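Local structure of fiber protein 2 (Fowl adenovirus 1, 2VTW) at residues Y123-R135 with T144-V156. The protein probably forms the short fibre spikes of the viral capsid, whose trimeric C-terminal head, the domain described here, attaches the virion to a host-cell receptor. Numbering follows the deposited sequence.
Sequences YYASRFGVLESYR and TGSIDVRMQVTPV. With SO4 (sulfate ion), chain N.
The guanidinium of Arg150 lies between Arg127 O over one face and Leu131 CB over the other, both nearer its margin than its middle, while Gly129 O sits at its edge and takes a hydrogen bond from Arg150 NH1 (2.9 Å). Bends at chi2 (75°) and chi3 (66°) bring the guanidinium across the Leu131 side chain, at about a right angle to it; a water links Arg150 NE to Ser126 O, and Tyr134 of a second subunit packs against the arginine. The amide of Gln152 stands nearly upright to the Tyr124 ring, planes 81° apart, with NE2 at the ring edge and bonded to Tyr124 OH at 2.8 Å. The opposite end of that amide grips the turn before the strand: Gln152 OE1 accepts Phe128 N in the carbonyl plane, on a lone pair, and Arg127 N from above that plane, both at 2.9 Å. Two bonds on the oxygen, and a further one from NE2 to Thr154 OG1, fix the rotation of the amide. Strands 129-140 and 147-157 form an antiparallel beta hairpin of the head domain; between Leu131-Tyr134 and Ile147-Arg150 the pairing is regular, with backbone bonds joining Glu132 to Val149 and Tyr134 to Ile147. In the trimer, residues 129-131 and 133-135 pair with strands of the two other subunits, carrying the sheet across both interfaces. Leu131 CD1 rests on Asp148 CB (3.6 Å) on the face shared with Arg150, where Ser133 OG donates to Asp148 OD1 from above the carboxylate plane (2.8 Å). The opposite face is largely apolar: Met151 CE reaches Glu132 CG at 3.7 Å and lies at the edge of the Tyr134 ring, whose CD2 meets Val149 CG2 at 3.8 Å, and Val192 of strand 185-197 touches both Tyr134 and Met151.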
# COMPACT_ATOMS: atom_id res chain seq x y z
N TYR A 123 2.34 10.37 -24.80
CA TYR A 123 2.37 9.22 -23.88
C TYR A 123 3.73 9.03 -23.17
O TYR A 123 4.79 8.89 -23.81
CB TYR A 123 2.01 7.92 -24.60
CG TYR A 123 2.15 6.67 -23.75
CD1 TYR A 123 1.22 6.36 -22.77
CD2 TYR A 123 3.21 5.79 -23.96
CE1 TYR A 123 1.33 5.19 -22.00
CE2 TYR A 123 3.34 4.62 -23.19
CZ TYR A 123 2.40 4.33 -22.21
OH TYR A 123 2.54 3.19 -21.47
N TYR A 124 3.66 9.01 -21.84
CA TYR A 124 4.79 8.62 -21.02
C TYR A 124 4.44 7.33 -20.24
O TYR A 124 3.41 7.27 -19.57
CB TYR A 124 5.11 9.75 -20.04
CG TYR A 124 6.30 9.46 -19.15
CD1 TYR A 124 7.60 9.65 -19.61
CD2 TYR A 124 6.13 8.99 -17.85
CE1 TYR A 124 8.69 9.38 -18.82
CE2 TYR A 124 7.23 8.72 -17.05
CZ TYR A 124 8.50 8.92 -17.54
OH TYR A 124 9.59 8.67 -16.78
N ALA A 125 5.31 6.31 -20.35
CA ALA A 125 5.18 5.04 -19.61
C ALA A 125 5.83 5.15 -18.23
O ALA A 125 7.05 5.17 -18.12
CB ALA A 125 5.85 3.91 -20.39
N SER A 126 4.99 5.25 -17.19
CA SER A 126 5.42 5.08 -15.79
C SER A 126 6.06 3.70 -15.63
O SER A 126 5.43 2.69 -15.94
CB SER A 126 4.21 5.23 -14.90
OG SER A 126 4.55 5.30 -13.53
N ARG A 127 7.31 3.65 -15.19
CA ARG A 127 8.04 2.36 -15.10
C ARG A 127 8.77 2.02 -13.78
O ARG A 127 9.06 0.85 -13.53
CB ARG A 127 9.03 2.29 -16.25
CG ARG A 127 8.36 2.03 -17.59
CD ARG A 127 9.34 1.79 -18.72
NE ARG A 127 10.34 0.80 -18.35
CZ ARG A 127 10.18 -0.52 -18.38
NH1 ARG A 127 9.05 -1.08 -18.82
NH2 ARG A 127 11.19 -1.29 -17.99
N PHE A 128 9.08 3.02 -12.95
CA PHE A 128 10.02 2.83 -11.83
C PHE A 128 9.35 3.27 -10.54
O PHE A 128 9.15 4.46 -10.30
CB PHE A 128 11.34 3.59 -12.08
CG PHE A 128 11.97 3.27 -13.40
CD1 PHE A 128 12.63 2.07 -13.59
CD2 PHE A 128 11.84 4.14 -14.48
CE1 PHE A 128 13.19 1.75 -14.85
CE2 PHE A 128 12.38 3.84 -15.72
CZ PHE A 128 13.07 2.64 -15.91
N GLY A 129 9.04 2.29 -9.71
CA GLY A 129 8.24 2.49 -8.53
C GLY A 129 7.39 1.25 -8.30
O GLY A 129 7.64 0.19 -8.89
N VAL A 130 6.41 1.37 -7.42
CA VAL A 130 5.60 0.24 -7.01
C VAL A 130 4.61 -0.10 -8.14
O VAL A 130 4.12 0.79 -8.83
CB VAL A 130 4.83 0.53 -5.70
CG1 VAL A 130 3.67 1.47 -5.93
CG2 VAL A 130 4.35 -0.77 -5.06
N LEU A 131 4.32 -1.40 -8.28
CA LEU A 131 3.27 -1.90 -9.16
C LEU A 131 2.19 -2.53 -8.31
O LEU A 131 2.47 -3.50 -7.58
CB LEU A 131 3.84 -2.95 -10.12
CG LEU A 131 2.85 -3.49 -11.15
CD1 LEU A 131 2.54 -2.43 -12.23
CD2 LEU A 131 3.35 -4.81 -11.74
N GLU A 132 0.97 -1.99 -8.35
CA GLU A 132 -0.15 -2.50 -7.59
C GLU A 132 -1.17 -3.18 -8.51
O GLU A 132 -1.40 -2.71 -9.61
CB GLU A 132 -0.83 -1.36 -6.85
CG GLU A 132 -0.00 -0.71 -5.73
CD GLU A 132 0.06 -1.51 -4.43
OE1 GLU A 132 -0.23 -2.75 -4.38
OE2 GLU A 132 0.42 -0.86 -3.43
N SER A 133 -1.80 -4.25 -8.05
CA SER A 133 -2.73 -5.02 -8.88
C SER A 133 -4.17 -4.74 -8.52
O SER A 133 -4.53 -4.79 -7.37
CB SER A 133 -2.43 -6.52 -8.77
OG SER A 133 -1.06 -6.79 -9.12
N TYR A 134 -4.99 -4.40 -9.52
CA TYR A 134 -6.42 -4.13 -9.30
C TYR A 134 -7.28 -4.94 -10.25
O TYR A 134 -6.86 -5.32 -11.34
CB TYR A 134 -6.77 -2.63 -9.51
CG TYR A 134 -6.04 -1.74 -8.59
CD1 TYR A 134 -6.64 -1.22 -7.45
CD2 TYR A 134 -4.72 -1.44 -8.84
CE1 TYR A 134 -5.91 -0.41 -6.58
CE2 TYR A 134 -3.99 -0.66 -8.00
CZ TYR A 134 -4.59 -0.16 -6.87
OH TYR A 134 -3.80 0.63 -6.07
N ARG A 135 -8.49 -5.19 -9.81
CA ARG A 135 -9.52 -5.64 -10.72
C ARG A 135 -10.56 -4.54 -10.84
O ARG A 135 -11.16 -4.14 -9.85
CB ARG A 135 -10.16 -6.94 -10.26
CG ARG A 135 -11.19 -7.46 -11.25
CD ARG A 135 -11.95 -8.65 -10.73
NE ARG A 135 -11.17 -9.89 -10.84
CZ ARG A 135 -10.79 -10.68 -9.83
NH1 ARG A 135 -11.12 -10.42 -8.58
NH2 ARG A 135 -10.10 -11.79 -10.08
N THR A 144 -11.23 -5.55 -20.04
CA THR A 144 -9.77 -5.31 -19.94
C THR A 144 -9.02 -6.39 -19.13
O THR A 144 -7.78 -6.42 -19.13
CB THR A 144 -9.50 -3.97 -19.21
OG1 THR A 144 -10.07 -4.00 -17.90
CG2 THR A 144 -10.10 -2.77 -20.01
N GLY A 145 -9.76 -7.25 -18.44
CA GLY A 145 -9.15 -8.10 -17.41
C GLY A 145 -8.72 -7.25 -16.21
O GLY A 145 -9.20 -6.14 -16.00
N SER A 146 -7.82 -7.80 -15.39
CA SER A 146 -7.20 -7.04 -14.29
C SER A 146 -6.23 -5.99 -14.85
O SER A 146 -5.72 -6.12 -15.95
CB SER A 146 -6.47 -7.97 -13.30
OG SER A 146 -7.42 -8.61 -12.45
N ILE A 147 -5.98 -4.96 -14.05
CA ILE A 147 -5.16 -3.81 -14.44
C ILE A 147 -4.16 -3.59 -13.30
O ILE A 147 -4.54 -3.39 -12.16
CB ILE A 147 -6.03 -2.51 -14.61
CG1 ILE A 147 -7.04 -2.66 -15.76
CG2 ILE A 147 -5.15 -1.31 -14.85
CD1 ILE A 147 -8.06 -1.50 -15.86
N ASP A 148 -2.87 -3.68 -13.62
CA ASP A 148 -1.84 -3.27 -12.69
C ASP A 148 -1.56 -1.80 -12.94
O ASP A 148 -1.64 -1.35 -14.09
CB ASP A 148 -0.57 -4.05 -12.95
CG ASP A 148 -0.71 -5.52 -12.60
OD1 ASP A 148 -1.48 -5.85 -11.68
OD2 ASP A 148 -0.00 -6.32 -13.25
N VAL A 149 -1.26 -1.06 -11.87
CA VAL A 149 -0.88 0.34 -11.99
C VAL A 149 0.55 0.56 -11.48
O VAL A 149 0.85 0.28 -10.30
CB VAL A 149 -1.86 1.24 -11.22
CG1 VAL A 149 -1.60 2.71 -11.56
CG2 VAL A 149 -3.33 0.85 -11.53
N ARG A 150 1.43 1.04 -12.37
CA ARG A 150 2.76 1.53 -11.99
C ARG A 150 2.69 3.00 -11.58
O ARG A 150 2.10 3.81 -12.28
CB ARG A 150 3.74 1.36 -13.13
CG ARG A 150 5.20 1.71 -12.78
CD ARG A 150 5.83 0.65 -11.94
NE ARG A 150 5.97 -0.61 -12.67
CZ ARG A 150 6.53 -1.71 -12.18
NH1 ARG A 150 6.98 -1.74 -10.94
NH2 ARG A 150 6.63 -2.79 -12.95
N MET A 151 3.28 3.35 -10.44
CA MET A 151 3.21 4.71 -9.93
C MET A 151 4.64 5.28 -9.73
O MET A 151 5.48 4.67 -9.05
CB MET A 151 2.40 4.74 -8.65
CG MET A 151 1.00 4.10 -8.79
SD MET A 151 0.34 3.65 -7.19
CE MET A 151 -0.80 2.37 -7.65
N GLN A 152 4.90 6.43 -10.38
CA GLN A 152 6.24 6.97 -10.49
C GLN A 152 6.21 8.50 -10.43
O GLN A 152 5.68 9.16 -11.33
CB GLN A 152 6.89 6.50 -11.78
CG GLN A 152 8.35 6.95 -11.99
CD GLN A 152 8.75 6.83 -13.45
OE1 GLN A 152 8.97 5.73 -13.96
NE2 GLN A 152 8.80 7.96 -14.14
N VAL A 153 6.75 9.06 -9.35
CA VAL A 153 7.00 10.50 -9.32
C VAL A 153 8.09 10.81 -10.37
O VAL A 153 9.14 10.18 -10.40
CB VAL A 153 7.42 10.97 -7.95
CG1 VAL A 153 7.93 12.42 -7.99
CG2 VAL A 153 6.27 10.82 -6.98
N THR A 154 7.80 11.77 -11.24
CA THR A 154 8.58 11.98 -12.46
C THR A 154 8.79 13.48 -12.70
O THR A 154 7.87 14.26 -12.52
CB THR A 154 7.80 11.44 -13.69
OG1 THR A 154 7.36 10.08 -13.46
CG2 THR A 154 8.64 11.51 -14.91
N PRO A 155 10.01 13.88 -13.08
CA PRO A 155 10.22 15.28 -13.51
C PRO A 155 9.67 15.54 -14.91
O PRO A 155 10.02 14.83 -15.83
CB PRO A 155 11.75 15.44 -13.52
CG PRO A 155 12.30 14.08 -13.51
CD PRO A 155 11.23 13.08 -13.14
N VAL A 156 8.81 16.55 -15.06
CA VAL A 156 8.19 16.84 -16.36
C VAL A 156 8.75 18.16 -16.94
O VAL A 156 8.63 19.20 -16.31
CB VAL A 156 6.66 16.92 -16.25
CG1 VAL A 156 6.03 17.08 -17.63
CG2 VAL A 156 6.11 15.66 -15.55
S SO4 N . -11.24 -14.08 -12.69
O1 SO4 N . -10.06 -13.19 -12.59
O2 SO4 N . -12.39 -13.35 -13.24
O3 SO4 N . -10.93 -15.11 -13.67
O4 SO4 N . -11.61 -14.70 -11.41
O HOH W 1 5.69 -0.43 -15.68
O HOH W 2 -9.81 -10.10 -13.48